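Local coordinates for 457aa long hypothetical protein (Pyrococcus horikoshii, PDB 2CSU) that is of unknown function but joins a CoA-binding-type Rossmann domain to two further alpha/beta domains and occurs as a two-chain assembly, at residues A[29-34]-A[137-142]; A[130-135]-A[178-183]; A[143-148]-A[168-173]; A[204-209]-A[230-235]. All coordinates share one frame; numbering follows the deposited sequence.

From the N terminus, contact 1 opens at residues 29-34 and closes at 137-142, bringing the end of helix 23-31 of the Rossmann-like domain onto strand 139-142. Contact 2 opens at 130-135, before contact 1 has closed, and ends at 178-183, so these two loops cross; they touch through the neighbouring strands 131-134 and 139-142. Contact 3, 143-148 with 168-173, nests inside the loop of contact 2 and sets the connection after strand 139-142 against the end of helix 159-171. Contact 4, 204-209 with 230-235, follows in series. It pairs two parallel strands of the mixed sheet that contacts 1 and 2 also reach, with its centre about 14 Å from that of contact 2.

Contact 1 of 4, residues A[29-34]-A[137-142]; sequences KNLKEY and VDLNAT
Leu139 CD1 lies over one face of the Tyr34 ring, 3.8 Å from its centroid and 14° off the normal, a CH-pi contact. Tyr34 CG is anti to the backbone N (chi1 -174°), which brings it to 4.0 Å from Leu139 CD1, and the ring fits a notch between Leu139 and the backbone at Val137. Val137 CG2 meets the rim at Tyr34 CE1, 3.8 Å away and in the ring plane. The second bump is Leu31 CD2, which sits in a shallow hollow between Leu139 CD1 and Ala141 CB, 4.1 Å from each, with Asn140 O at its floor. The third is Asn30, whose CB rests on Asn140 O at 3.3 Å and whose amide plane is turned 41° from that of Asn140. Asn30 ND2 donates to Thr142 O at 2.7 Å, from above the carbonyl plane. Between helix end and strand, one water donates to Asn30 O and Asp138 O and accepts from Asn140 N. Asp138 and Leu139 face Asn134 as a G1 beta bulge, where helix 23-31 of the Rossmann-like domain ends against strand 139-142; Leu31 and Tyr34 also touch strands 10-14 and 38-42, Tyr34 OH bonds to Pro8 O, and Ala141 packs on Ile132 of strand 131-134.

Contact 2 of 4, residues A[130-135]-A[178-183]; sequences VGIMNT and KFISVG
Met133, a selenomethionine, and Phe179 form the tight part of this antiparallel strand pair. They are a hydrogen-bonded pair: Met133 N donates to Phe179 O at 2.8 Å, in the carbonyl plane on a lone pair, and Phe179 N returns a bond to Met133 O at 3.1 Å. On the sheet face these two share, Met133 CG comes within 3.4 Å of Phe179 CB. The side chain of Met133, extended beyond CG, crosses Phe179 obliquely, with Met133 CE 3.6 Å from Phe179 CD2; SE stands 4.8 Å from the ring centroid and 44° off its normal, an oblique Met-aromatic contact. Close packing continues toward Ser181. Its N bonds to Gly131 O, and its hydroxyl, with OG anti to the backbone N (chi1 174°), accepts from Val130 N at 2.9 Å in an almost straight bond of 178°. Gly131 adopts phi and psi values at which any side chain would collide with the carbonyl O of Val130. Packing is looser on the face of Ile132, Asn134, Lys178 and Ile180. Ile132 CG2 and Ile180 CG2 only just meet at 4.1 Å, and Asn134 OD1 lies 4.3 Å from Lys178 CG, with a water bridging Asn134 OD1 to Lys178 NZ. These polar ends have further partners: Lys178 NZ forms a salt bridge with Asp203, and Asn134 ND2 bonds to Phe6 O. The pair lies inside a mixed sheet, with strand 139-142 beside 131-134 and strand 152-156 beside 178-181, while helix 190-197 packs on Lys178 and Ile180.

Contact 3 of 4, residues A[143-148]-A[168-173]; sequences FITVAK and KTIKED
Lys148 reaches Asp173 in a salt bridge, NZ to OD1, of 2.8 Å. The ammonium meets the carboxylate on its anti side, 20° out of the carboxylate plane, and the two side chains cross at about a right angle. The lysine chain is extended beyond CG and passes over the helix end on its way, so that Lys148 CE lies 3.6 Å from Ile170 O. The apolar half of the first shell belongs to Ile170. Its CD1, anti to CA (chi2 175°), reaches Thr145 CG2 tip to tip at 3.7 Å and touches Val146 O at 3.6 Å, while its CG1 approaches Ala147 CA. A water joins the two segments, accepting from Lys148 N and donating to Thr169 OG1.

Two features beyond this shell help position it. Lys148 is also hydrogen-bonded through its backbone to Phe176. Asp173 sits in the turn that ends the helix: its N bonds back to Ile170 O at 3.1 Å and its phi is positive at 60°. Just before it, Glu172 N makes an ordinary helical bond to Lys168 O. Lys168 NZ also makes salt bridges to Glu172 and Asp277. Beyond them the second subunit approaches, with its Tyr414 packing on Ile170 and its Glu417 forming a salt bridge with Lys171. The turn is a Schellman motif, here closing the helix of a beta-alpha-beta crossover from strand 152-156 through helix 159-171 to the parallel strand 175-181.

Contact 4 of 4, residues A[204-209]-A[230-235]; sequences KAIALY and KPIIAL
Ile233 O is approached by two donors from the facing strand: Leu208 N, in a 2.6 Å hydrogen bond that is the shortest of this contact, and Ala207 CA, in a CA-H...O contact of 3.3 Å. The two strands are the parallel arms of a beta-alpha-beta unit, strand 205-210, helix 216-229 and strand 232-236, and their short axes run only 14° apart. The ladder is regular. Ile206 N bonds to Pro231 O, Ile233 N to Ile206 O at 2.7 Å, and Leu235 N to Leu208 O, the last two donors lying nearly in line with the C=O bond.

On one face Ile206 and Ile232 lie side by side, pointing the same way, with Ile206 CD1 3.9 Å from Ile232 CG1. Leu208 CD1 leans back onto Ile232 CG2 at 3.8 Å, and the CB atoms of Leu208 and Ala234 close that row. This face packs against helix 190-197, through Leu197, Met194 and Phe190, while Ala207, Ile233 and Leu235 on the opposite face meet helix 276-283. At the start of the pair Lys230 CB rests on Lys204 O, while Lys230 NZ is gripped by three backbone oxygens, those of Leu197, Thr200 and Asp203, so this partly exposed lysine links the start of segment 230-235 to the end of helix 190-197 and the loop that follows it.

At the other end Tyr209 also packs on Gly304 of the second subunit; at its ring edge, and in the ring plane, Leu235 CD2 lies 3.9 Å from Tyr209 CD1.

Contact 1 of 4, residues A[29-34]-A[137-142]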
# COMPACT_ATOMS: atom_id res chain seq x y z
N LYS A 29 -9.88 -1.46 29.48
CA LYS A 29 -8.79 -2.37 29.17
C LYS A 29 -7.59 -1.62 28.58
O LYS A 29 -6.44 -1.81 28.96
CB LYS A 29 -9.30 -3.40 28.16
CG LYS A 29 -8.17 -3.97 27.29
CD LYS A 29 -8.34 -5.46 27.03
CE LYS A 29 -8.81 -5.76 25.60
NZ LYS A 29 -10.02 -6.58 25.65
N ASN A 30 -7.90 -0.77 27.59
CA ASN A 30 -6.84 -0.00 26.96
C ASN A 30 -6.19 0.97 27.94
O ASN A 30 -5.00 1.26 27.88
CB ASN A 30 -7.44 0.77 25.78
CG ASN A 30 -7.74 -0.19 24.66
OD1 ASN A 30 -6.96 -1.09 24.34
ND2 ASN A 30 -8.91 0.02 24.04
N LEU A 31 -6.96 1.56 28.86
CA LEU A 31 -6.39 2.53 29.78
C LEU A 31 -5.57 1.91 30.91
O LEU A 31 -4.99 2.62 31.72
CB LEU A 31 -7.49 3.43 30.36
CG LEU A 31 -8.09 4.37 29.30
CD1 LEU A 31 -9.20 5.22 29.89
CD2 LEU A 31 -6.97 5.26 28.75
N LYS A 32 -5.54 0.58 30.96
CA LYS A 32 -4.74 -0.05 32.00
C LYS A 32 -3.25 0.15 31.74
O LYS A 32 -2.40 -0.05 32.60
CB LYS A 32 -5.07 -1.55 32.01
CG LYS A 32 -6.47 -1.83 32.54
CD LYS A 32 -6.44 -2.55 33.89
CE LYS A 32 -6.44 -4.08 33.74
NZ LYS A 32 -6.85 -4.70 35.00
N GLU A 33 -2.95 0.52 30.49
CA GLU A 33 -1.56 0.76 30.11
C GLU A 33 -1.11 2.20 30.42
O GLU A 33 0.03 2.59 30.20
CB GLU A 33 -1.42 0.49 28.61
CG GLU A 33 -1.60 -0.99 28.26
CD GLU A 33 -1.56 -1.16 26.76
OE1 GLU A 33 -0.65 -0.62 26.13
OE2 GLU A 33 -2.44 -1.82 26.22
N TYR A 34 -2.08 3.00 30.90
CA TYR A 34 -1.77 4.39 31.21
C TYR A 34 -1.38 4.58 32.68
O TYR A 34 -2.20 4.47 33.59
CB TYR A 34 -3.00 5.23 30.86
CG TYR A 34 -2.69 6.68 31.01
CD1 TYR A 34 -1.86 7.31 30.09
CD2 TYR A 34 -3.19 7.39 32.10
CE1 TYR A 34 -1.53 8.65 30.26
CE2 TYR A 34 -2.86 8.73 32.27
CZ TYR A 34 -2.02 9.35 31.36
OH TYR A 34 -1.71 10.68 31.51
N VAL A 137 2.64 9.00 25.91
CA VAL A 137 2.52 8.58 27.31
C VAL A 137 1.58 7.38 27.46
O VAL A 137 0.91 7.21 28.47
CB VAL A 137 2.01 9.76 28.12
CG1 VAL A 137 3.01 10.92 28.06
CG2 VAL A 137 0.67 10.23 27.59
N ASP A 138 1.53 6.52 26.45
CA ASP A 138 0.72 5.31 26.47
C ASP A 138 -0.74 5.55 26.89
O ASP A 138 -1.32 4.77 27.66
CB ASP A 138 1.35 4.26 27.41
CG ASP A 138 2.73 3.79 26.93
OD1 ASP A 138 3.44 3.13 27.71
OD2 ASP A 138 3.10 4.08 25.77
N LEU A 139 -1.33 6.63 26.38
CA LEU A 139 -2.71 6.97 26.68
C LEU A 139 -3.59 6.59 25.49
O LEU A 139 -3.49 7.17 24.42
CB LEU A 139 -2.85 8.47 26.94
CG LEU A 139 -4.28 9.03 27.03
CD1 LEU A 139 -4.85 8.79 28.43
CD2 LEU A 139 -4.27 10.53 26.73
N ASN A 140 -4.46 5.59 25.69
CA ASN A 140 -5.35 5.14 24.64
C ASN A 140 -6.78 5.08 25.16
O ASN A 140 -7.28 4.01 25.51
CB ASN A 140 -4.89 3.77 24.11
CG ASN A 140 -5.75 3.25 22.97
OD1 ASN A 140 -6.33 4.03 22.22
ND2 ASN A 140 -5.84 1.92 22.85
N ALA A 141 -7.42 6.25 25.23
CA ALA A 141 -8.80 6.39 25.68
C ALA A 141 -9.71 6.10 24.48
O ALA A 141 -10.42 6.99 23.97
CB ALA A 141 -9.03 7.80 26.20
N THR A 142 -9.67 4.85 24.02
CA THR A 142 -10.45 4.40 22.88
C THR A 142 -10.85 2.94 23.07
O THR A 142 -10.41 2.29 24.03
CB THR A 142 -9.59 4.47 21.58
OG1 THR A 142 -8.52 3.53 21.65
CG2 THR A 142 -9.02 5.83 21.42
O HOH W 1 -3.98 3.57 27.80
O HOH W 2 -3.64 0.83 25.15
O HOH W 3 2.84 2.11 30.18

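Contact 2 of 4, residues A[130-135]-A[178-183]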
# COMPACT_ATOMS: atom_id res chain seq x y z
N VAL A 130 -14.70 7.70 18.52
CA VAL A 130 -13.94 6.51 18.90
C VAL A 130 -12.99 6.79 20.07
O VAL A 130 -12.47 5.90 20.71
CB VAL A 130 -13.14 6.03 17.68
CG1 VAL A 130 -12.18 4.92 18.11
CG2 VAL A 130 -14.09 5.49 16.63
N GLY A 131 -12.76 8.10 20.31
CA GLY A 131 -11.91 8.48 21.43
C GLY A 131 -10.65 9.22 20.96
O GLY A 131 -10.56 9.69 19.84
N ILE A 132 -9.69 9.29 21.89
CA ILE A 132 -8.41 9.97 21.68
C ILE A 132 -7.21 9.13 22.18
O ILE A 132 -7.35 8.24 23.01
CB ILE A 132 -8.43 11.31 22.43
CG1 ILE A 132 -8.63 11.07 23.93
CG2 ILE A 132 -9.60 12.18 21.94
CD1 ILE A 132 -8.54 12.36 24.75
N MSE A 133 -6.02 9.42 21.60
CA MSE A 133 -4.77 8.77 22.05
C MSE A 133 -3.62 9.77 22.24
O MSE A 133 -3.49 10.77 21.55
CB MSE A 133 -4.31 7.75 21.01
CG MSE A 133 -5.43 6.98 20.32
SE MSE A 133 -4.74 5.66 19.31
CE MSE A 133 -6.27 5.05 18.59
N ASN A 134 -2.78 9.46 23.25
CA ASN A 134 -1.47 10.08 23.34
C ASN A 134 -0.39 9.01 23.48
O ASN A 134 -0.02 8.59 24.57
CB ASN A 134 -1.45 11.01 24.56
CG ASN A 134 -0.17 11.82 24.54
OD1 ASN A 134 0.71 11.61 23.72
ND2 ASN A 134 -0.09 12.77 25.49
N THR A 135 0.09 8.54 22.32
CA THR A 135 1.03 7.43 22.31
C THR A 135 2.29 7.76 23.11
O THR A 135 2.95 6.88 23.65
CB THR A 135 1.39 7.10 20.86
OG1 THR A 135 1.88 8.27 20.21
CG2 THR A 135 0.16 6.61 20.10
N LYS A 178 -0.51 11.82 18.44
CA LYS A 178 -1.85 11.88 19.04
C LYS A 178 -2.91 11.51 18.01
O LYS A 178 -2.70 11.66 16.81
CB LYS A 178 -2.13 13.28 19.58
CG LYS A 178 -1.08 13.83 20.50
CD LYS A 178 -1.49 15.18 21.04
CE LYS A 178 -0.68 15.57 22.27
NZ LYS A 178 0.72 15.97 21.97
N PHE A 179 -4.03 11.00 18.51
CA PHE A 179 -5.16 10.60 17.69
C PHE A 179 -6.47 11.12 18.27
O PHE A 179 -6.77 10.97 19.45
CB PHE A 179 -5.19 9.07 17.62
CG PHE A 179 -6.46 8.61 16.96
CD1 PHE A 179 -6.51 8.50 15.58
CD2 PHE A 179 -7.56 8.27 17.74
CE1 PHE A 179 -7.68 8.05 14.97
CE2 PHE A 179 -8.72 7.82 17.12
CZ PHE A 179 -8.79 7.71 15.73
N ILE A 180 -7.25 11.79 17.41
CA ILE A 180 -8.49 12.37 17.89
C ILE A 180 -9.66 12.07 16.96
O ILE A 180 -9.79 12.61 15.86
CB ILE A 180 -8.31 13.88 18.02
CG1 ILE A 180 -7.19 14.18 19.01
CG2 ILE A 180 -9.60 14.52 18.55
CD1 ILE A 180 -5.86 14.50 18.31
N SER A 181 -10.51 11.14 17.41
CA SER A 181 -11.82 11.01 16.80
C SER A 181 -12.79 12.01 17.43
O SER A 181 -13.01 12.03 18.63
CB SER A 181 -12.31 9.58 17.02
OG SER A 181 -13.65 9.47 16.54
N VAL A 182 -13.33 12.91 16.59
CA VAL A 182 -14.21 13.95 17.12
C VAL A 182 -15.68 13.55 17.01
O VAL A 182 -16.57 14.17 17.58
CB VAL A 182 -13.95 15.23 16.33
CG1 VAL A 182 -12.55 15.74 16.62
CG2 VAL A 182 -14.09 14.95 14.85
N GLY A 183 -15.91 12.50 16.21
CA GLY A 183 -17.28 12.04 16.00
C GLY A 183 -18.19 13.20 15.62
O GLY A 183 -17.95 13.93 14.67
O HOH W 4 2.18 13.18 21.62

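Contact 3 of 4, residues A[143-148]-A[168-173]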
# COMPACT_ATOMS: atom_id res chain seq x y z
N PHE A 143 -11.69 2.42 22.17
CA PHE A 143 -12.08 1.02 22.25
C PHE A 143 -11.42 0.23 21.11
O PHE A 143 -11.90 -0.82 20.71
CB PHE A 143 -13.60 0.86 22.25
CG PHE A 143 -14.30 1.49 21.08
CD1 PHE A 143 -14.38 0.83 19.85
CD2 PHE A 143 -14.89 2.73 21.20
CE1 PHE A 143 -15.04 1.41 18.77
CE2 PHE A 143 -15.56 3.33 20.13
CZ PHE A 143 -15.63 2.67 18.91
N ILE A 144 -10.30 0.75 20.62
CA ILE A 144 -9.54 0.07 19.56
C ILE A 144 -8.07 0.02 19.95
O ILE A 144 -7.64 0.72 20.86
CB ILE A 144 -9.69 0.78 18.18
CG1 ILE A 144 -9.04 2.16 18.21
CG2 ILE A 144 -11.17 0.89 17.79
CD1 ILE A 144 -8.97 2.82 16.83
N THR A 145 -7.29 -0.82 19.29
CA THR A 145 -5.87 -0.94 19.63
C THR A 145 -5.12 0.39 19.41
O THR A 145 -5.45 1.16 18.51
CB THR A 145 -5.20 -2.08 18.81
OG1 THR A 145 -3.89 -2.33 19.33
CG2 THR A 145 -5.07 -1.69 17.35
N VAL A 146 -4.12 0.66 20.25
CA VAL A 146 -3.35 1.90 20.16
C VAL A 146 -2.43 1.93 18.93
O VAL A 146 -1.86 0.91 18.53
CB VAL A 146 -2.49 2.11 21.46
CG1 VAL A 146 -1.28 1.18 21.45
CG2 VAL A 146 -2.06 3.56 21.58
N ALA A 147 -2.29 3.09 18.32
CA ALA A 147 -1.44 3.20 17.16
C ALA A 147 0.01 3.17 17.64
O ALA A 147 0.28 3.33 18.84
CB ALA A 147 -1.72 4.52 16.42
N LYS A 148 0.95 2.94 16.73
CA LYS A 148 2.35 2.95 17.11
C LYS A 148 2.75 4.37 17.45
O LYS A 148 2.07 5.33 17.06
CB LYS A 148 3.24 2.42 15.99
CG LYS A 148 3.21 0.90 15.85
CD LYS A 148 4.30 0.42 14.92
CE LYS A 148 4.51 -1.08 15.05
NZ LYS A 148 5.60 -1.53 14.12
N LYS A 168 -3.86 0.16 9.64
CA LYS A 168 -3.02 0.28 8.46
C LYS A 168 -1.60 0.65 8.84
O LYS A 168 -0.66 -0.06 8.52
CB LYS A 168 -3.58 1.33 7.51
CG LYS A 168 -2.78 1.47 6.20
CD LYS A 168 -3.43 2.48 5.26
CE LYS A 168 -3.00 2.27 3.82
NZ LYS A 168 -1.57 2.54 3.53
N THR A 169 -1.46 1.78 9.53
CA THR A 169 -0.16 2.29 9.95
C THR A 169 0.63 1.32 10.84
O THR A 169 1.86 1.25 10.75
CB THR A 169 -0.32 3.61 10.71
OG1 THR A 169 -1.36 3.46 11.69
CG2 THR A 169 -0.68 4.73 9.74
N ILE A 170 -0.07 0.59 11.69
CA ILE A 170 0.55 -0.36 12.60
C ILE A 170 1.35 -1.36 11.79
O ILE A 170 2.55 -1.56 12.04
CB ILE A 170 -0.51 -1.09 13.45
CG1 ILE A 170 -1.04 -0.13 14.52
CG2 ILE A 170 0.08 -2.35 14.09
CD1 ILE A 170 -2.17 -0.67 15.36
N LYS A 171 0.70 -1.98 10.81
CA LYS A 171 1.39 -2.95 9.97
C LYS A 171 2.47 -2.30 9.11
O LYS A 171 3.50 -2.92 8.82
CB LYS A 171 0.39 -3.67 9.06
CG LYS A 171 1.07 -4.60 8.08
CD LYS A 171 0.08 -5.53 7.39
CE LYS A 171 0.73 -6.19 6.17
NZ LYS A 171 -0.14 -7.28 5.62
N GLU A 172 2.24 -1.05 8.69
CA GLU A 172 3.19 -0.34 7.84
C GLU A 172 4.27 0.32 8.68
O GLU A 172 5.13 1.03 8.16
CB GLU A 172 2.48 0.73 7.00
CG GLU A 172 1.56 0.18 5.91
CD GLU A 172 0.92 1.28 5.08
OE1 GLU A 172 0.81 2.41 5.58
OE2 GLU A 172 0.52 1.01 3.93
N ASP A 173 4.20 0.10 9.98
CA ASP A 173 5.18 0.64 10.91
C ASP A 173 5.29 2.16 10.95
O ASP A 173 6.39 2.70 10.95
CB ASP A 173 6.57 0.05 10.63
CG ASP A 173 7.59 0.46 11.68
OD1 ASP A 173 7.60 -0.16 12.76
OD2 ASP A 173 8.37 1.41 11.42
O HOH W 5 0.43 3.30 14.09

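Contact 4 of 4, residues A[204-209]-A[230-235]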
# COMPACT_ATOMS: atom_id res chain seq x y z
N LYS A 204 4.80 16.95 15.17
CA LYS A 204 5.55 17.66 14.13
C LYS A 204 4.63 18.08 12.98
O LYS A 204 4.90 19.01 12.23
CB LYS A 204 6.65 16.73 13.62
CG LYS A 204 7.93 16.85 14.45
CD LYS A 204 8.86 15.65 14.27
CE LYS A 204 9.75 15.40 15.49
NZ LYS A 204 11.08 14.98 15.06
N ALA A 205 3.54 17.31 12.82
CA ALA A 205 2.59 17.62 11.76
C ALA A 205 1.16 17.21 12.14
O ALA A 205 0.93 16.41 13.03
CB ALA A 205 3.02 16.87 10.50
N ILE A 206 0.19 17.83 11.44
CA ILE A 206 -1.21 17.49 11.69
C ILE A 206 -1.89 16.94 10.44
O ILE A 206 -1.84 17.53 9.37
CB ILE A 206 -1.93 18.76 12.16
CG1 ILE A 206 -1.17 19.40 13.32
CG2 ILE A 206 -3.34 18.40 12.66
CD1 ILE A 206 -1.63 20.84 13.59
N ALA A 207 -2.49 15.76 10.56
CA ALA A 207 -3.17 15.13 9.44
C ALA A 207 -4.65 15.24 9.75
O ALA A 207 -5.05 15.02 10.89
CB ALA A 207 -2.75 13.66 9.32
N LEU A 208 -5.45 15.60 8.75
CA LEU A 208 -6.88 15.75 8.98
C LEU A 208 -7.73 14.97 7.99
O LEU A 208 -7.44 14.96 6.80
CB LEU A 208 -7.29 17.23 8.88
CG LEU A 208 -6.74 18.32 9.81
CD1 LEU A 208 -7.33 19.68 9.38
CD2 LEU A 208 -7.11 18.04 11.26
N TYR A 209 -8.77 14.31 8.49
CA TYR A 209 -9.72 13.64 7.60
C TYR A 209 -10.98 14.45 7.83
O TYR A 209 -11.66 14.29 8.85
CB TYR A 209 -10.01 12.19 7.97
CG TYR A 209 -11.14 11.65 7.09
CD1 TYR A 209 -10.92 11.36 5.75
CD2 TYR A 209 -12.43 11.50 7.59
CE1 TYR A 209 -11.94 10.94 4.91
CE2 TYR A 209 -13.49 11.07 6.76
CZ TYR A 209 -13.22 10.79 5.41
OH TYR A 209 -14.22 10.37 4.56
N LYS A 230 3.84 24.66 12.01
CA LYS A 230 3.95 23.31 11.47
C LYS A 230 2.81 22.99 10.51
O LYS A 230 1.76 23.63 10.51
CB LYS A 230 3.97 22.32 12.63
CG LYS A 230 3.66 22.97 13.98
CD LYS A 230 3.21 21.95 15.03
CE LYS A 230 3.96 22.12 16.36
NZ LYS A 230 3.54 21.08 17.29
N PRO A 231 3.09 22.05 9.60
CA PRO A 231 2.16 21.69 8.53
C PRO A 231 0.89 20.94 8.91
O PRO A 231 0.82 20.20 9.90
CB PRO A 231 3.05 20.90 7.55
CG PRO A 231 4.04 20.28 8.43
CD PRO A 231 4.39 21.38 9.40
N ILE A 232 -0.13 21.16 8.09
CA ILE A 232 -1.43 20.54 8.25
C ILE A 232 -1.78 19.92 6.90
O ILE A 232 -1.74 20.59 5.88
CB ILE A 232 -2.48 21.60 8.65
CG1 ILE A 232 -2.12 22.20 10.01
CG2 ILE A 232 -3.87 20.98 8.65
CD1 ILE A 232 -2.97 23.37 10.46
N ILE A 233 -2.10 18.62 6.91
CA ILE A 233 -2.45 17.89 5.70
C ILE A 233 -3.90 17.42 5.82
O ILE A 233 -4.24 16.67 6.75
CB ILE A 233 -1.54 16.64 5.48
CG1 ILE A 233 -0.07 17.04 5.40
CG2 ILE A 233 -1.90 15.97 4.16
CD1 ILE A 233 0.50 17.64 6.66
N ALA A 234 -4.76 17.86 4.89
CA ALA A 234 -6.17 17.49 4.91
C ALA A 234 -6.64 16.63 3.75
O ALA A 234 -6.36 16.92 2.59
CB ALA A 234 -7.04 18.74 4.99
N LEU A 235 -7.36 15.57 4.08
CA LEU A 235 -7.94 14.66 3.10
C LEU A 235 -9.43 14.98 3.22
O LEU A 235 -10.06 14.68 4.23
CB LEU A 235 -7.67 13.19 3.48
CG LEU A 235 -8.46 12.11 2.70
CD1 LEU A 235 -8.21 12.25 1.19
CD2 LEU A 235 -8.06 10.72 3.19